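Local coordinates for protein endoribonuclease PemK (Escherichia coli, PDB 1M1F) that acts as the toxin of a plasmid-borne toxin-antitoxin system, probably as an endoribonuclease, killing daughter cells that lose the plasmid unless its antitoxin neutralises it, at residues W7-D12 with I80-R85; P24-T29 with T96-V101; V41-T46 with G70-D75; A52-F57 with L102-T107. One frame throughout, in Å; residues are numbered along the deposited sequence.

Interaction 1 (W7-D12 with I80-R85); sequences WLVSLD and IDMKAR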
loop_
_atom_site.group_PDB
_atom_site.type_symbol
_atom_site.label_atom_id
_atom_site.label_comp_id
_atom_site.label_asym_id
_atom_site.label_seq_id
_atom_site.Cartn_x
_atom_site.Cartn_y
_atom_site.Cartn_z
ATOM N N TRP A 7 3.153 -5.560 14.122
ATOM C CA TRP A 7 3.238 -4.371 14.972
ATOM C C TRP A 7 1.844 -3.865 15.292
ATOM O O TRP A 7 0.961 -3.891 14.437
ATOM C CB TRP A 7 4.037 -3.253 14.281
ATOM C CG TRP A 7 5.506 -3.512 14.161
ATOM C CD1 TRP A 7 6.104 -4.567 13.548
ATOM C CD2 TRP A 7 6.566 -2.707 14.689
ATOM N NE1 TRP A 7 7.472 -4.473 13.653
ATOM C CE2 TRP A 7 7.780 -3.334 14.346
ATOM C CE3 TRP A 7 6.614 -1.508 15.408
ATOM C CZ2 TRP A 7 9.014 -2.814 14.706
ATOM C CZ3 TRP A 7 7.840 -0.993 15.766
ATOM C CH2 TRP A 7 9.023 -1.639 15.406
ATOM N N LEU A 8 1.638 -3.411 16.526
ATOM C CA LEU A 8 0.389 -2.775 16.916
ATOM C C LEU A 8 0.523 -1.277 16.654
ATOM O O LEU A 8 1.422 -0.636 17.189
ATOM C CB LEU A 8 0.123 -3.023 18.394
ATOM C CG LEU A 8 -1.180 -2.419 18.921
ATOM C CD1 LEU A 8 -2.397 -3.056 18.313
ATOM C CD2 LEU A 8 -1.228 -2.510 20.443
ATOM N N VAL A 9 -0.376 -0.715 15.853
ATOM C CA VAL A 9 -0.256 0.690 15.483
ATOM C C VAL A 9 -1.600 1.305 15.138
ATOM O O VAL A 9 -2.499 0.626 14.642
ATOM C CB VAL A 9 0.747 0.836 14.286
ATOM C CG1 VAL A 9 0.199 0.205 12.994
ATOM C CG2 VAL A 9 1.155 2.296 14.082
ATOM N N SER A 10 -1.728 2.605 15.421
ATOM C CA SER A 10 -2.900 3.367 15.009
ATOM C C SER A 10 -2.858 3.695 13.528
ATOM O O SER A 10 -1.888 4.261 13.043
ATOM C CB SER A 10 -3.001 4.678 15.785
ATOM O OG SER A 10 -4.143 5.404 15.348
ATOM N N LEU A 11 -3.931 3.341 12.836
ATOM C CA LEU A 11 -4.097 3.663 11.419
ATOM C C LEU A 11 -4.939 4.918 11.204
ATOM O O LEU A 11 -5.148 5.343 10.068
ATOM C CB LEU A 11 -4.778 2.491 10.715
ATOM C CG LEU A 11 -3.997 1.174 10.688
ATOM C CD1 LEU A 11 -4.806 0.062 10.038
ATOM C CD2 LEU A 11 -2.677 1.377 9.967
ATOM N N ASP A 12 -5.414 5.517 12.290
ATOM C CA ASP A 12 -6.288 6.684 12.200
ATOM C C ASP A 12 -5.474 7.961 11.995
ATOM O O ASP A 12 -4.288 7.997 12.307
ATOM C CB ASP A 12 -7.140 6.799 13.471
ATOM C CG ASP A 12 -8.093 5.627 13.659
ATOM O OD1 ASP A 12 -8.692 5.126 12.677
ATOM O OD2 ASP A 12 -8.318 5.132 14.792
ATOM N N ILE A 80 3.317 3.433 5.941
ATOM C CA ILE A 80 3.145 4.235 7.156
ATOM C C ILE A 80 4.466 4.573 7.820
ATOM O O ILE A 80 5.450 3.845 7.711
ATOM C CB ILE A 80 2.201 3.524 8.188
ATOM C CG1 ILE A 80 2.770 2.177 8.645
ATOM C CG2 ILE A 80 0.792 3.356 7.608
ATOM C CD1 ILE A 80 2.030 1.579 9.849
ATOM N N ASP A 81 4.458 5.700 8.524
ATOM C CA ASP A 81 5.598 6.098 9.322
ATOM C C ASP A 81 5.367 5.455 10.683
ATOM O O ASP A 81 4.680 6.005 11.539
ATOM C CB ASP A 81 5.659 7.616 9.424
ATOM C CG ASP A 81 6.915 8.105 10.092
ATOM O OD1 ASP A 81 7.497 7.361 10.918
ATOM O OD2 ASP A 81 7.380 9.237 9.837
ATOM N N MET A 82 5.896 4.246 10.848
ATOM C CA MET A 82 5.686 3.469 12.068
ATOM C C MET A 82 6.186 4.184 13.310
ATOM O O MET A 82 5.523 4.160 14.344
ATOM C CB MET A 82 6.371 2.107 11.947
ATOM C CG MET A 82 5.995 1.131 13.061
ATOM S SD MET A 82 4.315 0.401 12.916
ATOM C CE MET A 82 4.666 -0.951 11.608
ATOM N N LYS A 83 7.351 4.809 13.192
ATOM C CA LYS A 83 7.948 5.525 14.304
ATOM C C LYS A 83 7.083 6.721 14.695
ATOM O O LYS A 83 6.737 6.887 15.866
ATOM C CB LYS A 83 9.353 5.959 13.945
ATOM N N ALA A 84 6.685 7.539 13.723
ATOM C CA ALA A 84 5.844 8.689 14.036
ATOM C C ALA A 84 4.525 8.256 14.649
ATOM O O ALA A 84 4.002 8.917 15.545
ATOM C CB ALA A 84 5.589 9.531 12.800
ATOM N N ARG A 85 3.981 7.141 14.179
ATOM C CA ARG A 85 2.713 6.668 14.698
ATOM C C ARG A 85 2.834 5.947 16.051
ATOM O O ARG A 85 1.827 5.638 16.657
ATOM C CB ARG A 85 2.039 5.741 13.683
ATOM C CG ARG A 85 1.442 6.464 12.483
ATOM C CD ARG A 85 0.783 5.548 11.435
ATOM N NE ARG A 85 0.235 6.368 10.361
ATOM C CZ ARG A 85 -0.978 6.902 10.350
ATOM N NH1 ARG A 85 -1.850 6.651 11.316
ATOM N NH2 ARG A 85 -1.329 7.697 9.355
HETATM O O HOH W 1 0.094 3.637 17.473
#

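Interaction 2 (P24-T29 with T96-V101); sequences PVLIVT and TIMNEV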
loop_
_atom_site.group_PDB
_atom_site.type_symbol
_atom_site.label_atom_id
_atom_site.label_comp_id
_atom_site.label_asym_id
_atom_site.label_seq_id
_atom_site.Cartn_x
_atom_site.Cartn_y
_atom_site.Cartn_z
ATOM N N PRO A 24 -3.179 -4.679 14.905
ATOM C CA PRO A 24 -1.956 -5.301 14.410
ATOM C C PRO A 24 -1.867 -5.120 12.907
ATOM O O PRO A 24 -2.888 -5.146 12.205
ATOM C CB PRO A 24 -2.134 -6.785 14.762
ATOM C CG PRO A 24 -3.285 -6.844 15.694
ATOM C CD PRO A 24 -4.136 -5.670 15.410
ATOM N N VAL A 25 -0.646 -4.906 12.448
ATOM C CA VAL A 25 -0.347 -4.838 11.026
ATOM C C VAL A 25 0.883 -5.699 10.757
ATOM O O VAL A 25 1.727 -5.890 11.640
ATOM C CB VAL A 25 -0.117 -3.391 10.505
ATOM C CG1 VAL A 25 -1.307 -2.495 10.814
ATOM C CG2 VAL A 25 1.157 -2.809 11.052
ATOM N N LEU A 26 0.964 -6.246 9.551
ATOM C CA LEU A 26 2.068 -7.108 9.145
ATOM C C LEU A 26 2.995 -6.367 8.198
ATOM O O LEU A 26 2.540 -5.826 7.194
ATOM C CB LEU A 26 1.512 -8.355 8.454
ATOM C CG LEU A 26 2.516 -9.379 7.924
ATOM C CD1 LEU A 26 3.336 -9.956 9.072
ATOM C CD2 LEU A 26 1.801 -10.475 7.161
ATOM N N ILE A 27 4.289 -6.345 8.501
ATOM C CA ILE A 27 5.258 -5.654 7.653
ATOM C C ILE A 27 5.563 -6.471 6.407
ATOM O O ILE A 27 5.927 -7.642 6.478
ATOM C CB ILE A 27 6.546 -5.322 8.452
ATOM C CG1 ILE A 27 6.200 -4.372 9.617
ATOM C CG2 ILE A 27 7.612 -4.711 7.531
ATOM C CD1 ILE A 27 7.377 -3.828 10.424
ATOM N N VAL A 28 5.392 -5.833 5.256
ATOM C CA VAL A 28 5.610 -6.440 3.943
ATOM C C VAL A 28 7.024 -6.236 3.400
ATOM O O VAL A 28 7.578 -7.117 2.750
ATOM C CB VAL A 28 4.606 -5.823 2.922
ATOM C CG1 VAL A 28 4.879 -6.267 1.488
ATOM C CG2 VAL A 28 3.178 -6.161 3.327
ATOM N N THR A 29 7.590 -5.060 3.645
ATOM C CA THR A 29 8.882 -4.697 3.080
ATOM C C THR A 29 10.040 -5.201 3.928
ATOM O O THR A 29 9.897 -5.374 5.137
ATOM C CB THR A 29 8.959 -3.166 2.923
ATOM O OG1 THR A 29 8.245 -2.538 4.000
ATOM C CG2 THR A 29 8.235 -2.697 1.667
ATOM N N THR A 96 5.743 -19.336 6.115
ATOM C CA THR A 96 4.634 -19.801 5.308
ATOM C C THR A 96 3.538 -18.734 5.193
ATOM O O THR A 96 3.017 -18.500 4.109
ATOM C CB THR A 96 4.038 -21.082 5.877
ATOM O OG1 THR A 96 3.866 -20.936 7.289
ATOM C CG2 THR A 96 4.988 -22.272 5.706
ATOM N N ILE A 97 3.167 -18.111 6.310
ATOM C CA ILE A 97 2.155 -17.051 6.284
ATOM C C ILE A 97 2.647 -15.884 5.449
ATOM O O ILE A 97 1.929 -15.370 4.595
ATOM C CB ILE A 97 1.835 -16.535 7.711
ATOM C CG1 ILE A 97 1.066 -17.581 8.523
ATOM C CG2 ILE A 97 1.052 -15.217 7.652
ATOM C CD1 ILE A 97 -0.268 -17.990 7.933
ATOM N N MET A 98 3.869 -15.451 5.705
ATOM C CA MET A 98 4.400 -14.310 4.979
ATOM C C MET A 98 4.394 -14.578 3.478
ATOM O O MET A 98 4.016 -13.705 2.699
ATOM C CB MET A 98 5.808 -13.961 5.470
ATOM C CG MET A 98 6.309 -12.585 5.029
ATOM S SD MET A 98 5.307 -11.136 5.649
ATOM C CE MET A 98 4.714 -10.445 4.030
ATOM N N ASN A 99 4.784 -15.777 3.058
ATOM C CA ASN A 99 4.821 -16.081 1.637
ATOM C C ASN A 99 3.423 -16.114 1.021
ATOM O O ASN A 99 3.240 -15.719 -0.128
ATOM C CB ASN A 99 5.594 -17.366 1.384
ATOM C CG ASN A 99 7.072 -17.219 1.717
ATOM O OD1 ASN A 99 7.640 -16.126 1.627
ATOM N ND2 ASN A 99 7.708 -18.331 2.092
ATOM N N GLU A 100 2.432 -16.578 1.770
ATOM C CA GLU A 100 1.059 -16.550 1.271
ATOM C C GLU A 100 0.602 -15.095 1.062
ATOM O O GLU A 100 -0.057 -14.767 0.062
ATOM C CB GLU A 100 0.109 -17.288 2.222
ATOM C CG GLU A 100 -1.190 -17.671 1.541
ATOM C CD GLU A 100 -2.010 -18.701 2.287
ATOM O OE1 GLU A 100 -3.027 -19.137 1.702
ATOM O OE2 GLU A 100 -1.647 -19.084 3.412
ATOM N N VAL A 101 0.955 -14.220 2.005
ATOM C CA VAL A 101 0.638 -12.795 1.916
ATOM C C VAL A 101 1.326 -12.154 0.701
ATOM O O VAL A 101 0.697 -11.427 -0.077
ATOM C CB VAL A 101 1.007 -12.095 3.238
ATOM C CG1 VAL A 101 0.952 -10.584 3.120
ATOM C CG2 VAL A 101 0.072 -12.565 4.330
#

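Interaction 3 (V41-T46 with G70-D75); sequences VVVPVT and GVVRCD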
loop_
_atom_site.group_PDB
_atom_site.type_symbol
_atom_site.label_atom_id
_atom_site.label_comp_id
_atom_site.label_asym_id
_atom_site.label_seq_id
_atom_site.Cartn_x
_atom_site.Cartn_y
_atom_site.Cartn_z
ATOM N N VAL A 41 5.872 -0.655 4.254
ATOM C CA VAL A 41 4.573 -1.008 3.725
ATOM C C VAL A 41 4.033 -2.146 4.599
ATOM O O VAL A 41 4.739 -3.118 4.880
ATOM C CB VAL A 41 4.643 -1.454 2.243
ATOM C CG1 VAL A 41 3.254 -1.812 1.750
ATOM C CG2 VAL A 41 5.260 -0.357 1.394
ATOM N N VAL A 42 2.785 -2.005 5.027
ATOM C CA VAL A 42 2.132 -2.963 5.903
ATOM C C VAL A 42 0.755 -3.336 5.375
ATOM O O VAL A 42 0.175 -2.627 4.552
ATOM C CB VAL A 42 1.966 -2.390 7.356
ATOM C CG1 VAL A 42 3.272 -1.818 7.855
ATOM C CG2 VAL A 42 0.869 -1.336 7.417
ATOM N N VAL A 43 0.243 -4.472 5.845
ATOM C CA VAL A 43 -1.147 -4.854 5.593
ATOM C C VAL A 43 -1.813 -5.102 6.953
ATOM O O VAL A 43 -1.194 -5.657 7.870
ATOM C CB VAL A 43 -1.288 -6.068 4.659
ATOM C CG1 VAL A 43 -1.032 -5.649 3.225
ATOM C CG2 VAL A 43 -0.373 -7.217 5.063
ATOM N N PRO A 44 -3.064 -4.682 7.108
ATOM C CA PRO A 44 -3.723 -4.785 8.411
ATOM C C PRO A 44 -4.311 -6.148 8.727
ATOM O O PRO A 44 -4.675 -6.907 7.834
ATOM C CB PRO A 44 -4.851 -3.770 8.291
ATOM C CG PRO A 44 -5.205 -3.788 6.840
ATOM C CD PRO A 44 -3.936 -4.073 6.094
ATOM N N VAL A 45 -4.409 -6.433 10.022
ATOM C CA VAL A 45 -5.043 -7.643 10.531
ATOM C C VAL A 45 -6.397 -7.265 11.117
ATOM O O VAL A 45 -6.497 -6.289 11.871
ATOM C CB VAL A 45 -4.195 -8.282 11.638
ATOM C CG1 VAL A 45 -4.897 -9.488 12.254
ATOM C CG2 VAL A 45 -2.843 -8.661 11.092
ATOM N N THR A 46 -7.430 -8.018 10.754
ATOM C CA THR A 46 -8.783 -7.807 11.268
ATOM C C THR A 46 -9.327 -9.118 11.798
ATOM O O THR A 46 -8.753 -10.175 11.575
ATOM C CB THR A 46 -9.754 -7.337 10.158
ATOM O OG1 THR A 46 -9.883 -8.352 9.147
ATOM C CG2 THR A 46 -9.233 -6.130 9.430
ATOM N N GLY A 70 -7.016 -13.621 13.841
ATOM C CA GLY A 70 -7.722 -12.980 12.753
ATOM C C GLY A 70 -7.190 -13.323 11.388
ATOM O O GLY A 70 -6.680 -14.422 11.156
ATOM N N VAL A 71 -7.346 -12.374 10.473
ATOM C CA VAL A 71 -6.917 -12.562 9.097
ATOM C C VAL A 71 -6.136 -11.351 8.639
ATOM O O VAL A 71 -6.383 -10.218 9.085
ATOM C CB VAL A 71 -8.121 -12.777 8.135
ATOM C CG1 VAL A 71 -8.895 -14.036 8.510
ATOM C CG2 VAL A 71 -9.057 -11.578 8.121
ATOM N N VAL A 72 -5.193 -11.595 7.744
ATOM C CA VAL A 72 -4.424 -10.528 7.138
ATOM C C VAL A 72 -5.162 -10.058 5.891
ATOM O O VAL A 72 -5.466 -10.859 5.005
ATOM C CB VAL A 72 -3.022 -11.016 6.724
ATOM C CG1 VAL A 72 -2.211 -9.862 6.125
ATOM C CG2 VAL A 72 -2.297 -11.660 7.895
ATOM N N ARG A 73 -5.446 -8.761 5.822
ATOM C CA ARG A 73 -6.169 -8.191 4.689
ATOM C C ARG A 73 -5.170 -7.721 3.643
ATOM O O ARG A 73 -4.732 -6.560 3.646
ATOM C CB ARG A 73 -7.080 -7.061 5.166
ATOM C CG ARG A 73 -8.250 -7.558 6.007
ATOM C CD ARG A 73 -9.290 -8.337 5.211
ATOM N NE ARG A 73 -9.672 -7.642 3.975
ATOM C CZ ARG A 73 -10.840 -7.035 3.772
ATOM N NH1 ARG A 73 -11.779 -7.040 4.710
ATOM N NH2 ARG A 73 -11.082 -6.431 2.611
ATOM N N CYS A 74 -4.814 -8.631 2.744
ATOM C CA CYS A 74 -3.761 -8.383 1.770
ATOM C C CYS A 74 -4.164 -7.382 0.706
ATOM O O CYS A 74 -3.317 -6.884 -0.033
ATOM C CB CYS A 74 -3.320 -9.689 1.111
ATOM S SG CYS A 74 -2.718 -10.949 2.250
ATOM N N ASP A 75 -5.457 -7.099 0.629
ATOM C CA ASP A 75 -5.977 -6.114 -0.311
ATOM C C ASP A 75 -5.838 -4.671 0.172
ATOM O O ASP A 75 -6.194 -3.762 -0.572
ATOM C CB ASP A 75 -7.438 -6.401 -0.679
ATOM C CG ASP A 75 -8.344 -6.616 0.520
ATOM O OD1 ASP A 75 -7.872 -6.907 1.637
ATOM O OD2 ASP A 75 -9.589 -6.549 0.410
HETATM O O HOH W 2 -11.792 -8.348 7.263
#

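Interaction 4 (A52-F57 with L102-T107); sequences ARTAGF and LGRLST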
loop_
_atom_site.group_PDB
_atom_site.type_symbol
_atom_site.label_atom_id
_atom_site.label_comp_id
_atom_site.label_asym_id
_atom_site.label_seq_id
_atom_site.Cartn_x
_atom_site.Cartn_y
_atom_site.Cartn_z
ATOM N N ALA A 52 -11.552 -17.742 11.055
ATOM C CA ALA A 52 -11.855 -17.869 9.640
ATOM C C ALA A 52 -10.830 -18.643 8.835
ATOM O O ALA A 52 -9.706 -18.897 9.270
ATOM C CB ALA A 52 -12.075 -16.490 9.033
ATOM N N ARG A 53 -11.263 -19.042 7.651
ATOM C CA ARG A 53 -10.422 -19.747 6.714
ATOM C C ARG A 53 -9.942 -18.748 5.684
ATOM O O ARG A 53 -10.639 -17.784 5.374
ATOM C CB ARG A 53 -11.226 -20.829 6.005
ATOM C CG ARG A 53 -11.895 -21.804 6.946
ATOM C CD ARG A 53 -10.944 -22.831 7.503
ATOM N NE ARG A 53 -10.221 -23.513 6.433
ATOM C CZ ARG A 53 -10.577 -24.681 5.897
ATOM N NH1 ARG A 53 -11.650 -25.334 6.336
ATOM N NH2 ARG A 53 -9.849 -25.203 4.920
ATOM N N THR A 54 -8.757 -18.989 5.145
ATOM C CA THR A 54 -8.221 -18.148 4.097
ATOM C C THR A 54 -9.177 -18.134 2.915
ATOM O O THR A 54 -9.677 -19.180 2.495
ATOM C CB THR A 54 -6.862 -18.683 3.673
ATOM O OG1 THR A 54 -5.937 -18.499 4.750
ATOM C CG2 THR A 54 -6.294 -17.879 2.515
ATOM N N ALA A 55 -9.447 -16.954 2.383
ATOM C CA ALA A 55 -10.360 -16.824 1.265
ATOM C C ALA A 55 -10.055 -15.513 0.559
ATOM O O ALA A 55 -10.076 -14.447 1.174
ATOM C CB ALA A 55 -11.786 -16.849 1.758
ATOM N N GLY A 56 -9.745 -15.585 -0.725
ATOM C CA GLY A 56 -9.428 -14.394 -1.487
ATOM C C GLY A 56 -8.236 -13.679 -0.886
ATOM O O GLY A 56 -7.227 -14.302 -0.594
ATOM N N PHE A 57 -8.349 -12.370 -0.680
ATOM C CA PHE A 57 -7.237 -11.577 -0.127
ATOM C C PHE A 57 -7.044 -11.726 1.377
ATOM O O PHE A 57 -6.080 -11.200 1.930
ATOM C CB PHE A 57 -7.406 -10.100 -0.486
ATOM C CG PHE A 57 -7.182 -9.809 -1.947
ATOM C CD1 PHE A 57 -5.921 -9.884 -2.505
ATOM C CD2 PHE A 57 -8.239 -9.457 -2.758
ATOM C CE1 PHE A 57 -5.724 -9.610 -3.837
ATOM C CE2 PHE A 57 -8.040 -9.189 -4.094
ATOM C CZ PHE A 57 -6.788 -9.266 -4.627
ATOM N N LEU A 102 2.611 -12.425 0.528
ATOM C CA LEU A 102 3.340 -11.917 -0.631
ATOM C C LEU A 102 2.698 -12.402 -1.936
ATOM O O LEU A 102 2.616 -11.652 -2.906
ATOM C CB LEU A 102 4.814 -12.310 -0.573
ATOM C CG LEU A 102 5.640 -11.695 0.553
ATOM C CD1 LEU A 102 7.017 -12.324 0.525
ATOM C CD2 LEU A 102 5.741 -10.179 0.452
ATOM N N GLY A 103 2.251 -13.653 -1.962
ATOM C CA GLY A 103 1.572 -14.192 -3.125
ATOM C C GLY A 103 0.314 -13.418 -3.469
ATOM O O GLY A 103 0.054 -13.138 -4.638
ATOM N N ARG A 104 -0.488 -13.082 -2.463
ATOM C CA ARG A 104 -1.707 -12.310 -2.710
ATOM C C ARG A 104 -1.348 -10.922 -3.244
ATOM O O ARG A 104 -1.942 -10.457 -4.205
ATOM C CB ARG A 104 -2.563 -12.144 -1.447
ATOM C CG ARG A 104 -3.269 -13.373 -0.878
ATOM C CD ARG A 104 -3.627 -14.420 -1.833
ATOM N NE ARG A 104 -4.805 -15.158 -1.384
ATOM C CZ ARG A 104 -4.818 -16.437 -1.038
ATOM N NH1 ARG A 104 -3.704 -17.165 -1.036
ATOM N NH2 ARG A 104 -5.969 -16.987 -0.678
ATOM N N LEU A 105 -0.367 -10.266 -2.637
ATOM C CA LEU A 105 0.020 -8.930 -3.078
ATOM C C LEU A 105 0.579 -8.945 -4.497
ATOM O O LEU A 105 0.396 -7.981 -5.260
ATOM C CB LEU A 105 1.046 -8.337 -2.114
ATOM C CG LEU A 105 0.442 -7.882 -0.779
ATOM C CD1 LEU A 105 1.508 -7.734 0.295
ATOM C CD2 LEU A 105 -0.315 -6.572 -0.941
ATOM N N SER A 106 1.241 -10.038 -4.864
ATOM C CA SER A 106 1.815 -10.170 -6.197
ATOM C C SER A 106 0.745 -10.083 -7.279
ATOM O O SER A 106 1.010 -9.607 -8.383
ATOM C CB SER A 106 2.581 -11.485 -6.338
ATOM O OG SER A 106 3.356 -11.462 -7.529
ATOM N N THR A 107 -0.469 -10.520 -6.972
ATOM C CA THR A 107 -1.535 -10.492 -7.966
ATOM C C THR A 107 -2.047 -9.102 -8.279
ATOM O O THR A 107 -2.677 -8.918 -9.319
ATOM C CB THR A 107 -2.745 -11.378 -7.559
ATOM O OG1 THR A 107 -3.450 -10.820 -6.435
ATOM C CG2 THR A 107 -2.316 -12.797 -7.181
#

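Interaction 1 (W7-D12 with I80-R85)
The guanidinium of Arg85 presents its edge to two backbone carbonyls, of Ser10 at the end of strand 5-10 and of Asp12 in the turn beyond, while the indole of Trp7, earlier on the strand, is met obliquely by Met82. A single nitrogen does the gripping: Arg85 NH1 donates to Ser10 O at 2.9 Å and to Asp12 O at 3.0 Å, both N-H...O angles being 148°. Asp12 O lies in the guanidinium plane and Ser10 O is tilted from it; in each case NH1 stands above the carbonyl plane. The arginine reaches this turn because its chain runs extended from CG to NE. On the way its CB packs on Val9 CG2 at 3.6 Å. Met82, bent at chi2 and chi3, folds its thioether over the strand, with CE 3.6 Å from Trp7 CB and SD 4.8 Å from the centroid of the six-membered ring, a Met-aromatic contact. Val9 CG1 meets Ile80 CD1 tip to tip. The short helix 82-85 is opened by Asp81, the N-cap, whose OD1 accepts from Ala84 N at 2.9 Å. A water linking Ser10 N to Arg85 O bridges the backbones. Arg85 NE also forms a salt bridge with Glu18 of the second subunit, and Arg78 crowds NH2 with like charge. The two carbonyls and Glu18 would offset this gathering of positive charge and link the turn to the dimer interface.

Interaction 2 (P24-T29 with T96-V101)
Leu26 stands off strand 24-27 with CG anti to the backbone N (chi1 179°), which points CG toward helix 96-101; chi2 then carries CD2 straight on and turns CD1 aside. CD2 is the branch that does most of the touching: it meets Val101 CG2 tip to tip at 3.9 Å and lies 3.9 Å from Met98 SD. Met98 leaves the helix with its CB not aimed at the strand and gets there by its torsions. CG is anti to the backbone N, chi2 bends the chain, and chi3 lies at -117°, away from the staggered positions, so that the thioether turns across the leucine obliquely. SD then rests 3.6 Å from Ile27 O, and CE reaches 4.1 Å from Val28 CA, where the strand gives way to loop. An unbranched, flexible methionine suits this place, for it can follow both a side chain and bare backbone. The axes of segments 24-27 and 96-101 cross at -81°, 10.7 Å apart at their closest, so this part of the C-terminal helix runs nearly at right angles to this strand of the antiparallel sheet in the SH3-related PemK/MazF fold. Val101 puts CG1 anti to the backbone N, leaving CG2 to face Leu26. Ile6 and Val43, from the flanking strands, pack against Leu26 as well. Val28 also touches Leu102 and Leu105, further along the helix, and Leu109 of the second subunit.

Interaction 3 (V41-T46 with G70-D75)
Thr46 O is doubly held, by one N-H and one C-H: Val71 N donates to it at 2.8 Å, nearly along the C=O axis, and Gly70 CA makes a CA-H...O contact at 3.2 Å. Val71 O is gripped likewise, by Thr46 N at 3.0 Å and by the CA-H of Val45, which makes Thr46 and Val71 an antiparallel hydrogen-bonded pair. Arg73 N to Pro44 O, at 2.8 Å and 174°, continues the ladder; Pro44, with no N-H to offer, can serve here through its carbonyl. Between these bonds Val45 and Val72 form the non-hydrogen-bonded pair. Gly70, without a side chain and with positive phi, suits the close approach of its CA to Thr46 O. On the face of Val45 and Val72, Val43 CG2 abuts Val72 CG1 at 3.4 Å, tighter than usual, the two valines crossing at about a right angle; Val101 of helix 95-106 packs on both. On the other face Arg73, bent at chi2 and chi3, lays CG against Thr46 OG1 at 3.6 Å and holds Asp75 side-on: NE to OD1, and NH2 to OD2 at 2.7 Å, each on a syn lone pair in the guanidinium plane. A water joins Arg73 NH1 to Thr46 OG1. Backbone bonds thus tie neighbouring strands 41-46 and 71-79, and the two-pronged salt bridge would stabilise both charges while fixing the rotation of the guanidinium.

Interaction 4 (A52-F57 with L102-T107)
Both hydrogen bonds across this contact fall on one oxygen. Arg104, on the last turns of helix 95-106, approaches the loop side-on and brings two nitrogens to Gly56 O: NE at 2.7 Å, from above the carbonyl plane, and NH2 at 3.0 Å, in that plane on a lone pair. A bend at chi2, -28° and off the staggered positions, turns the guanidinium so that its edge meets the carbonyl. Thr54 adds its methyl, CG2, 3.3 Å from Arg104 NH2, while its hydroxyl is engaged with Ser60. Gly56, with positive phi, suits the turn that offers this carbonyl to the helix. The remainder, toward the exposed side, is looser. Phe57 brings its edge: CE1 lies 3.9 Å from Arg104 O and 3.7 Å from Thr107 OG1, and the ring makes no stack with the guanidinium, their planes being 61° apart. Its ring meets Phe33 of the second subunit nearly perpendicularly instead. Thr107 OG1 donates to Arg104 O at 2.7 Å. Two N-H groups on one neutral carbonyl thus anchor the loop and would fix the rotation of the guanidinium, whose link to Glu100 is long and weak.

Interactions 2 and 3 form the buried centre, about 8 Å apart between centres, and share the sheet: strands 22-27 and 41-46 are neighbours, joined by Leu26 N to Val43 O. Interaction 2 has no hydrogen bond and rests on apolar side chains, whereas interaction 3 combines a backbone ladder with a salt bridge. Interactions 1 and 4 lie on opposite sides of the chain's centre, about 23 Å apart between centres, and do not touch. In interaction 1, partly buried, one arginine nitrogen takes two carbonyls; in interaction 4, at the surface, two nitrogens take one. Helix 95-106 serves both interactions 2 and 4, and all four contacts touch the second subunit.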